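Local coordinates for glycosylation Associate Protein 1 (Streptococcus agalactiae serotype V, PDB 6OYC) that probably takes part, in complex with partner Gap proteins, in glycosylation and secretion through the accessory Sec system, and belongs to a family related to GT-B glycosyltransferases, at residues A[221-235]-A[248-260]. Residues are numbered along the deposited sequence; the frame is centred on the assembly and turned at random.
With SO4 (sulfate ion), chain J.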
ATOM      1  N   HIS A 221      22.186  18.413  -4.600  1.00 42.49           N
ATOM      2  CA  HIS A 221      23.520  18.965  -4.789  1.00 42.24           C
ATOM      3  C   HIS A 221      24.605  17.927  -4.517  1.00 44.10           C
ATOM      4  O   HIS A 221      25.521  17.747  -5.326  1.00 48.05           O
ATOM      5  CB  HIS A 221      23.706  20.185  -3.889  1.00 43.10           C
ATOM      6  CG  HIS A 221      25.040  20.850  -4.049  1.00 55.94           C
ATOM      7  ND1 HIS A 221      25.467  21.382  -5.250  1.00 56.73           N
ATOM      8  CD2 HIS A 221      26.044  21.060  -3.165  1.00 51.60           C
ATOM      9  CE1 HIS A 221      26.673  21.898  -5.094  1.00 56.44           C
ATOM     10  NE2 HIS A 221      27.046  21.717  -3.839  1.00 57.23           N
ATOM     11  N   LYS A 222      24.515  17.217  -3.392  1.00 42.81           N
ATOM     12  CA  LYS A 222      25.633  16.361  -2.999  1.00 43.15           C
ATOM     13  C   LYS A 222      25.590  14.977  -3.628  1.00 44.05           C
ATOM     14  O   LYS A 222      26.645  14.375  -3.833  1.00 47.40           O
ATOM     15  CB  LYS A 222      25.679  16.190  -1.480  1.00 48.62           C
ATOM     16  CG  LYS A 222      25.925  17.453  -0.686  1.00 51.19           C
ATOM     17  CD  LYS A 222      26.151  17.101   0.786  1.00 60.82           C
ATOM     18  CE  LYS A 222      27.598  16.709   1.066  1.00 70.11           C
ATOM     19  NZ  LYS A 222      27.820  16.346   2.501  1.00 75.02           N
ATOM     20  N   GLU A 223      24.404  14.429  -3.904  1.00 44.22           N
ATOM     21  CA  GLU A 223      24.297  12.990  -4.125  1.00 42.05           C
ATOM     22  C   GLU A 223      23.892  12.590  -5.533  1.00 42.39           C
ATOM     23  O   GLU A 223      24.042  11.413  -5.887  1.00 44.60           O
ATOM     24  CB  GLU A 223      23.300  12.379  -3.132  1.00 39.42           C
ATOM     25  CG  GLU A 223      23.694  12.631  -1.687  1.00 41.97           C
ATOM     26  CD  GLU A 223      24.937  11.852  -1.307  1.00 46.78           C
ATOM     27  OE1 GLU A 223      25.177  10.792  -1.935  1.00 48.19           O
ATOM     28  OE2 GLU A 223      25.667  12.284  -0.389  1.00 46.61           O
ATOM     29  N   VAL A 224      23.380  13.510  -6.334  1.00 40.14           N
ATOM     30  CA  VAL A 224      22.936  13.202  -7.685  1.00 43.70           C
ATOM     31  C   VAL A 224      24.044  13.625  -8.636  1.00 45.48           C
ATOM     32  O   VAL A 224      24.464  14.785  -8.637  1.00 44.25           O
ATOM     33  CB  VAL A 224      21.611  13.909  -8.010  1.00 44.84           C
ATOM     34  CG1 VAL A 224      21.137  13.554  -9.399  1.00 39.55           C
ATOM     35  CG2 VAL A 224      20.556  13.525  -6.977  1.00 42.29           C
ATOM     36  N   SER A 225      24.543  12.692  -9.423  1.00 47.42           N
ATOM     37  CA  SER A 225      25.533  13.087 -10.402  1.00 56.24           C
ATOM     38  C   SER A 225      24.842  13.568 -11.675  1.00 58.54           C
ATOM     39  O   SER A 225      23.676  13.261 -11.937  1.00 51.08           O
ATOM     40  CB  SER A 225      26.475  11.929 -10.711  1.00 48.45           C
ATOM     41  OG  SER A 225      26.885  12.005 -12.061  1.00 62.45           O
ATOM     42  N   LYS A 226      25.590  14.327 -12.475  1.00 64.70           N
ATOM     43  CA  LYS A 226      25.058  14.843 -13.730  1.00 67.04           C
ATOM     44  C   LYS A 226      24.615  13.720 -14.661  1.00 60.24           C
ATOM     45  O   LYS A 226      23.747  13.928 -15.515  1.00 53.77           O
ATOM     46  CB  LYS A 226      26.102  15.732 -14.412  1.00 84.22           C
ATOM     47  CG  LYS A 226      26.925  16.591 -13.449  1.00120.34           C
ATOM     48  CD  LYS A 226      28.210  15.905 -13.016  1.00116.29           C
ATOM     49  CE  LYS A 226      28.677  16.428 -11.682  1.00148.56           C
ATOM     50  NZ  LYS A 226      29.597  15.461 -11.049  1.00125.71           N
ATOM     51  N   SER A 227      25.182  12.526 -14.514  1.00 53.50           N
ATOM     52  CA  SER A 227      24.809  11.394 -15.347  1.00 53.17           C
ATOM     53  C   SER A 227      23.769  10.492 -14.689  1.00 49.05           C
ATOM     54  O   SER A 227      23.468   9.420 -15.222  1.00 44.68           O
ATOM     55  CB  SER A 227      26.050  10.584 -15.704  1.00 49.18           C
ATOM     56  OG  SER A 227      26.649  10.078 -14.540  1.00 53.45           O
ATOM     57  N   ASP A 228      23.217  10.898 -13.552  1.00 47.76           N
ATOM     58  CA  ASP A 228      22.199  10.119 -12.867  1.00 48.00           C
ATOM     59  C   ASP A 228      20.815  10.440 -13.419  1.00 44.98           C
ATOM     60  O   ASP A 228      20.622  11.393 -14.183  1.00 44.76           O
ATOM     61  CB  ASP A 228      22.235  10.390 -11.363  1.00 43.59           C
ATOM     62  CG  ASP A 228      23.428   9.758 -10.690  1.00 46.21           C
ATOM     63  OD1 ASP A 228      23.960   8.752 -11.231  1.00 44.29           O
ATOM     64  OD2 ASP A 228      23.813  10.261  -9.611  1.00 44.64           O
ATOM     65  N   THR A 229      19.843   9.627 -13.013  1.00 41.57           N
ATOM     66  CA  THR A 229      18.443   9.821 -13.365  1.00 39.96           C
ATOM     67  C   THR A 229      17.607   9.846 -12.093  1.00 39.00           C
ATOM     68  O   THR A 229      17.791   9.014 -11.198  1.00 36.94           O
ATOM     69  CB  THR A 229      17.948   8.719 -14.308  1.00 43.89           C
ATOM     70  OG1 THR A 229      18.620   8.839 -15.568  1.00 46.56           O
ATOM     71  CG2 THR A 229      16.409   8.785 -14.517  1.00 37.62           C
ATOM     72  N   ILE A 230      16.711  10.813 -12.004  1.00 37.45           N
ATOM     73  CA  ILE A 230      15.755  10.885 -10.915  1.00 33.29           C
ATOM     74  C   ILE A 230      14.430  10.379 -11.450  1.00 35.84           C
ATOM     75  O   ILE A 230      13.946  10.861 -12.482  1.00 36.69           O
ATOM     76  CB  ILE A 230      15.630  12.314 -10.370  1.00 33.80           C
ATOM     77  CG1 ILE A 230      16.983  12.802  -9.859  1.00 34.44           C
ATOM     78  CG2 ILE A 230      14.620  12.365  -9.251  1.00 35.62           C
ATOM     79  CD1 ILE A 230      16.940  14.199  -9.350  1.00 36.77           C
ATOM     80  N   ILE A 231      13.858   9.386 -10.777  1.00 31.77           N
ATOM     81  CA  ILE A 231      12.544   8.869 -11.124  1.00 32.47           C
ATOM     82  C   ILE A 231      11.582   9.341 -10.053  1.00 33.41           C
ATOM     83  O   ILE A 231      11.727   8.991  -8.876  1.00 33.15           O
ATOM     84  CB  ILE A 231      12.551   7.340 -11.270  1.00 34.69           C
ATOM     85  CG1 ILE A 231      13.545   6.948 -12.387  1.00 32.87           C
ATOM     86  CG2 ILE A 231      11.151   6.851 -11.584  1.00 28.83           C
ATOM     87  CD1 ILE A 231      14.036   5.518 -12.382  1.00 37.26           C
ATOM     88  N   VAL A 232      10.630  10.179 -10.457  1.00 33.35           N
ATOM     89  CA  VAL A 232       9.759  10.892  -9.536  1.00 31.31           C
ATOM     90  C   VAL A 232       8.355  10.310  -9.622  1.00 33.67           C
ATOM     91  O   VAL A 232       7.743  10.273 -10.700  1.00 32.43           O
ATOM     92  CB  VAL A 232       9.724  12.401  -9.824  1.00 36.73           C
ATOM     93  CG1 VAL A 232       8.755  13.105  -8.844  1.00 33.12           C
ATOM     94  CG2 VAL A 232      11.127  12.993  -9.731  1.00 34.65           C
ATOM     95  N   SER A 233       7.851   9.871  -8.481  1.00 30.83           N
ATOM     96  CA  SER A 233       6.426   9.626  -8.313  1.00 32.91           C
ATOM     97  C   SER A 233       5.654  10.933  -8.503  1.00 33.37           C
ATOM     98  O   SER A 233       5.829  11.875  -7.723  1.00 34.27           O
ATOM     99  CB  SER A 233       6.204   9.060  -6.910  1.00 29.94           C
ATOM    100  OG  SER A 233       5.072   8.236  -6.864  1.00 38.38           O
ATOM    101  N   PHE A 234       4.822  11.016  -9.542  1.00 33.02           N
ATOM    102  CA  PHE A 234       4.140  12.281  -9.830  1.00 33.37           C
ATOM    103  C   PHE A 234       3.217  12.673  -8.678  1.00 31.79           C
ATOM    104  O   PHE A 234       2.281  11.942  -8.350  1.00 36.00           O
ATOM    105  CB  PHE A 234       3.334  12.190 -11.133  1.00 32.82           C
ATOM    106  CG  PHE A 234       2.748  13.514 -11.580  1.00 33.69           C
ATOM    107  CD1 PHE A 234       1.647  14.064 -10.934  1.00 31.67           C
ATOM    108  CD2 PHE A 234       3.296  14.204 -12.650  1.00 31.52           C
ATOM    109  CE1 PHE A 234       1.109  15.273 -11.347  1.00 34.20           C
ATOM    110  CE2 PHE A 234       2.763  15.409 -13.067  1.00 33.22           C
ATOM    111  CZ  PHE A 234       1.664  15.946 -12.418  1.00 32.56           C
ATOM    112  N   ASN A 235       3.449  13.847  -8.097  1.00 29.08           N
ATOM    113  CA  ASN A 235       2.614  14.320  -7.006  1.00 31.05           C
ATOM    114  C   ASN A 235       2.719  15.837  -6.905  1.00 33.59           C
ATOM    115  O   ASN A 235       3.828  16.382  -6.827  1.00 36.18           O
ATOM    116  CB  ASN A 235       3.042  13.663  -5.685  1.00 32.35           C
ATOM    117  CG  ASN A 235       1.934  13.645  -4.673  1.00 31.96           C
ATOM    118  OD1 ASN A 235       1.238  14.636  -4.489  1.00 31.67           O
ATOM    119  ND2 ASN A 235       1.744  12.503  -4.022  1.00 34.29           N
ATOM    120  N   LYS A 248      20.034  19.333 -12.863  1.00 79.78           N
ATOM    121  CA  LYS A 248      21.258  18.561 -12.643  1.00 73.58           C
ATOM    122  C   LYS A 248      21.308  17.294 -13.500  1.00 73.10           C
ATOM    123  O   LYS A 248      22.354  16.977 -14.073  1.00 77.29           O
ATOM    124  CB  LYS A 248      21.413  18.216 -11.159  1.00 70.07           C
ATOM    125  CG  LYS A 248      22.847  17.843 -10.737  1.00 62.39           C
ATOM    126  CD  LYS A 248      23.058  18.024  -9.220  1.00 52.87           C
ATOM    127  CE  LYS A 248      24.483  17.673  -8.767  1.00 50.01           C
ATOM    128  NZ  LYS A 248      25.377  18.830  -8.421  1.00 60.53           N
ATOM    129  N   GLY A 249      20.208  16.548 -13.602  1.00 65.01           N
ATOM    130  CA  GLY A 249      20.307  15.294 -14.333  1.00 57.32           C
ATOM    131  C   GLY A 249      19.146  14.921 -15.240  1.00 49.04           C
ATOM    132  O   GLY A 249      18.419  15.782 -15.743  1.00 56.99           O
ATOM    133  N   ASN A 250      18.973  13.628 -15.463  1.00 41.63           N
ATOM    134  CA  ASN A 250      17.829  13.116 -16.204  1.00 44.22           C
ATOM    135  C   ASN A 250      16.633  12.903 -15.290  1.00 42.18           C
ATOM    136  O   ASN A 250      16.770  12.647 -14.089  1.00 39.59           O
ATOM    137  CB  ASN A 250      18.173  11.807 -16.902  1.00 42.24           C
ATOM    138  CG  ASN A 250      19.158  12.007 -18.010  1.00 47.26           C
ATOM    139  OD1 ASN A 250      18.897  12.768 -18.938  1.00 48.83           O
ATOM    140  ND2 ASN A 250      20.326  11.378 -17.896  1.00 45.50           N
ATOM    141  N   LEU A 251      15.450  12.965 -15.887  1.00 41.76           N
ATOM    142  CA  LEU A 251      14.213  12.957 -15.127  1.00 36.87           C
ATOM    143  C   LEU A 251      13.203  12.051 -15.807  1.00 34.43           C
ATOM    144  O   LEU A 251      12.976  12.173 -17.016  1.00 36.96           O
ATOM    145  CB  LEU A 251      13.657  14.380 -14.998  1.00 40.47           C
ATOM    146  CG  LEU A 251      12.296  14.530 -14.302  1.00 44.46           C
ATOM    147  CD1 LEU A 251      12.360  14.061 -12.855  1.00 40.00           C
ATOM    148  CD2 LEU A 251      11.848  15.973 -14.371  1.00 46.55           C
ATOM    149  N   ILE A 252      12.600  11.156 -15.027  1.00 30.12           N
ATOM    150  CA  ILE A 252      11.458  10.347 -15.449  1.00 34.85           C
ATOM    151  C   ILE A 252      10.297  10.606 -14.488  1.00 34.52           C
ATOM    152  O   ILE A 252      10.453  10.488 -13.264  1.00 33.33           O
ATOM    153  CB  ILE A 252      11.797   8.844 -15.494  1.00 33.70           C
ATOM    154  CG1 ILE A 252      12.863   8.555 -16.555  1.00 35.12           C
ATOM    155  CG2 ILE A 252      10.549   8.011 -15.782  1.00 31.63           C
ATOM    156  CD1 ILE A 252      13.568   7.241 -16.327  1.00 31.78           C
ATOM    157  N   LEU A 253       9.141  10.958 -15.038  1.00 30.98           N
ATOM    158  CA  LEU A 253       7.933  11.154 -14.249  1.00 32.94           C
ATOM    159  C   LEU A 253       7.088   9.887 -14.296  1.00 34.12           C
ATOM    160  O   LEU A 253       6.830   9.356 -15.381  1.00 35.84           O
ATOM    161  CB  LEU A 253       7.124  12.331 -14.786  1.00 34.86           C
ATOM    162  CG  LEU A 253       7.578  13.732 -14.411  1.00 42.42           C
ATOM    163  CD1 LEU A 253       6.679  14.775 -15.097  1.00 38.93           C
ATOM    164  CD2 LEU A 253       7.522  13.883 -12.892  1.00 39.20           C
ATOM    165  N   SER A 254       6.632   9.417 -13.135  1.00 33.40           N
ATOM    166  CA  SER A 254       5.807   8.210 -13.061  1.00 31.83           C
ATOM    167  C   SER A 254       4.382   8.587 -12.669  1.00 31.11           C
ATOM    168  O   SER A 254       4.155   9.156 -11.596  1.00 34.15           O
ATOM    169  CB  SER A 254       6.382   7.193 -12.072  1.00 31.45           C
ATOM    170  OG  SER A 254       5.553   6.029 -12.020  1.00 33.62           O
ATOM    171  N   VAL A 255       3.433   8.258 -13.533  1.00 32.22           N
ATOM    172  CA  VAL A 255       2.023   8.563 -13.340  1.00 34.85           C
ATOM    173  C   VAL A 255       1.310   7.261 -12.957  1.00 36.22           C
ATOM    174  O   VAL A 255       1.391   6.260 -13.681  1.00 34.40           O
ATOM    175  CB  VAL A 255       1.419   9.189 -14.610  1.00 37.40           C
ATOM    176  CG1 VAL A 255      -0.119   9.219 -14.542  1.00 37.03           C
ATOM    177  CG2 VAL A 255       1.982  10.570 -14.846  1.00 33.10           C
ATOM    178  N   PHE A 256       0.606   7.275 -11.825  1.00 36.28           N
ATOM    179  CA  PHE A 256      -0.032   6.082 -11.274  1.00 34.58           C
ATOM    180  C   PHE A 256      -1.500   6.388 -11.019  1.00 33.29           C
ATOM    181  O   PHE A 256      -1.827   7.251 -10.194  1.00 33.64           O
ATOM    182  CB  PHE A 256       0.665   5.646  -9.986  1.00 33.49           C
ATOM    183  CG  PHE A 256       0.244   4.287  -9.504  1.00 36.19           C
ATOM    184  CD1 PHE A 256       0.336   3.179 -10.342  1.00 36.72           C
ATOM    185  CD2 PHE A 256      -0.239   4.111  -8.208  1.00 34.55           C
ATOM    186  CE1 PHE A 256      -0.037   1.915  -9.895  1.00 36.32           C
ATOM    187  CE2 PHE A 256      -0.629   2.842  -7.752  1.00 36.18           C
ATOM    188  CZ  PHE A 256      -0.526   1.746  -8.596  1.00 34.30           C
ATOM    189  N   SER A 257      -2.382   5.677 -11.719  1.00 36.24           N
ATOM    190  CA  SER A 257      -3.796   6.049 -11.745  1.00 35.53           C
ATOM    191  C   SER A 257      -4.442   6.061 -10.352  1.00 37.04           C
ATOM    192  O   SER A 257      -5.357   6.856 -10.112  1.00 37.05           O
ATOM    193  CB  SER A 257      -4.555   5.104 -12.673  1.00 41.10           C
ATOM    194  OG  SER A 257      -4.464   3.762 -12.209  1.00 42.48           O
ATOM    195  N   GLU A 258      -3.998   5.201  -9.421  1.00 34.35           N
ATOM    196  CA  GLU A 258      -4.609   5.216  -8.091  1.00 35.52           C
ATOM    197  C   GLU A 258      -4.308   6.517  -7.347  1.00 35.94           C
ATOM    198  O   GLU A 258      -5.120   6.963  -6.537  1.00 35.29           O
ATOM    199  CB  GLU A 258      -4.132   4.015  -7.277  1.00 37.48           C
ATOM    200  CG  GLU A 258      -4.686   3.932  -5.844  1.00 48.51           C
ATOM    201  CD  GLU A 258      -3.899   2.957  -4.943  1.00 59.67           C
ATOM    202  OE1 GLU A 258      -4.509   1.991  -4.421  1.00 63.07           O
ATOM    203  OE2 GLU A 258      -2.672   3.152  -4.754  1.00 55.53           O
ATOM    204  N   ARG A 259      -3.156   7.137  -7.616  1.00 36.94           N
ATOM    205  CA  ARG A 259      -2.691   8.370  -6.981  1.00 32.50           C
ATOM    206  C   ARG A 259      -2.992   9.618  -7.801  1.00 35.25           C
ATOM    207  O   ARG A 259      -3.302  10.666  -7.241  1.00 34.23           O
ATOM    208  CB  ARG A 259      -1.180   8.302  -6.756  1.00 33.46           C
ATOM    209  CG  ARG A 259      -0.558   9.551  -6.166  1.00 29.08           C
ATOM    210  CD  ARG A 259       0.956   9.378  -5.988  1.00 30.81           C
ATOM    211  NE  ARG A 259       1.652   9.285  -7.272  1.00 35.03           N
ATOM    212  CZ  ARG A 259       2.275   8.193  -7.713  1.00 34.49           C
ATOM    213  NH1 ARG A 259       2.311   7.089  -6.967  1.00 34.34           N
ATOM    214  NH2 ARG A 259       2.874   8.206  -8.901  1.00 31.38           N
ATOM    215  N   ASN A 260      -2.921   9.541  -9.117  1.00 31.35           N
ATOM    216  CA  ASN A 260      -2.883  10.737  -9.931  1.00 38.42           C
ATOM    217  C   ASN A 260      -4.220  10.992 -10.607  1.00 41.65           C
ATOM    218  O   ASN A 260      -4.820  10.081 -11.179  1.00 43.90           O
ATOM    219  CB  ASN A 260      -1.754  10.627 -10.950  1.00 33.56           C
ATOM    220  CG  ASN A 260      -0.397  10.638 -10.272  1.00 34.31           C
ATOM    221  OD1 ASN A 260       0.452   9.770 -10.509  1.00 33.11           O
ATOM    222  ND2 ASN A 260      -0.208  11.603  -9.377  1.00 32.43           N
TER
HETATM  223  S   SO4 J 607      -1.877  14.903  -8.294  1.00 49.78           S
HETATM  224  O1  SO4 J 607      -0.438  14.888  -8.012  1.00 38.34           O
HETATM  225  O2  SO4 J 607      -2.297  16.229  -8.757  1.00 45.38           O
HETATM  226  O3  SO4 J 607      -2.179  13.911  -9.347  1.00 44.78           O
HETATM  227  O4  SO4 J 607      -2.619  14.521  -7.076  1.00 55.63           O
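F234 O, just past strand 229-233, accepts two side-chain hydrogen bonds from segment 248-260: N260 ND2 at 2.7 Å and R259 NE at 2.9 Å, reaching it from opposite faces of the carbonyl plane. Asparagine suits its place because ND2 donates to F234 O while OD1 accepts from F256 N on a lone pair, tying down the turn. ND2 also donates to a sulfate, probably a crystallisation ion. R259 bends at chi3 (67°), which turns NE toward the carbonyl while NH1 forms a salt bridge with D33; S233 OG lies over one guanidinium face. Six backbone hydrogen bonds join strands 229-233 and 250-255 and the residues flanking the first, D228 and F234, in parallel register. Beta-branched T229, I231, V232 and I252 suit extended backbone. On one face, I252 CD1 packs on T229 CG2 (3.7 Å) and I231 CG1; on the other, L251 CD1 meets V232 CG2 at 3.5 Å, and L253 CD1 approaches the F234 ring edge. The strands belong to a right-handed beta-alpha-beta unit within a Rossmann-like parallel sheet, where strand 2-5 adjoins 229-233 and strand 277-280 adjoins 250-255; helix 239-242 packs against V232 and F234, helix 33-43 against I231 and S233.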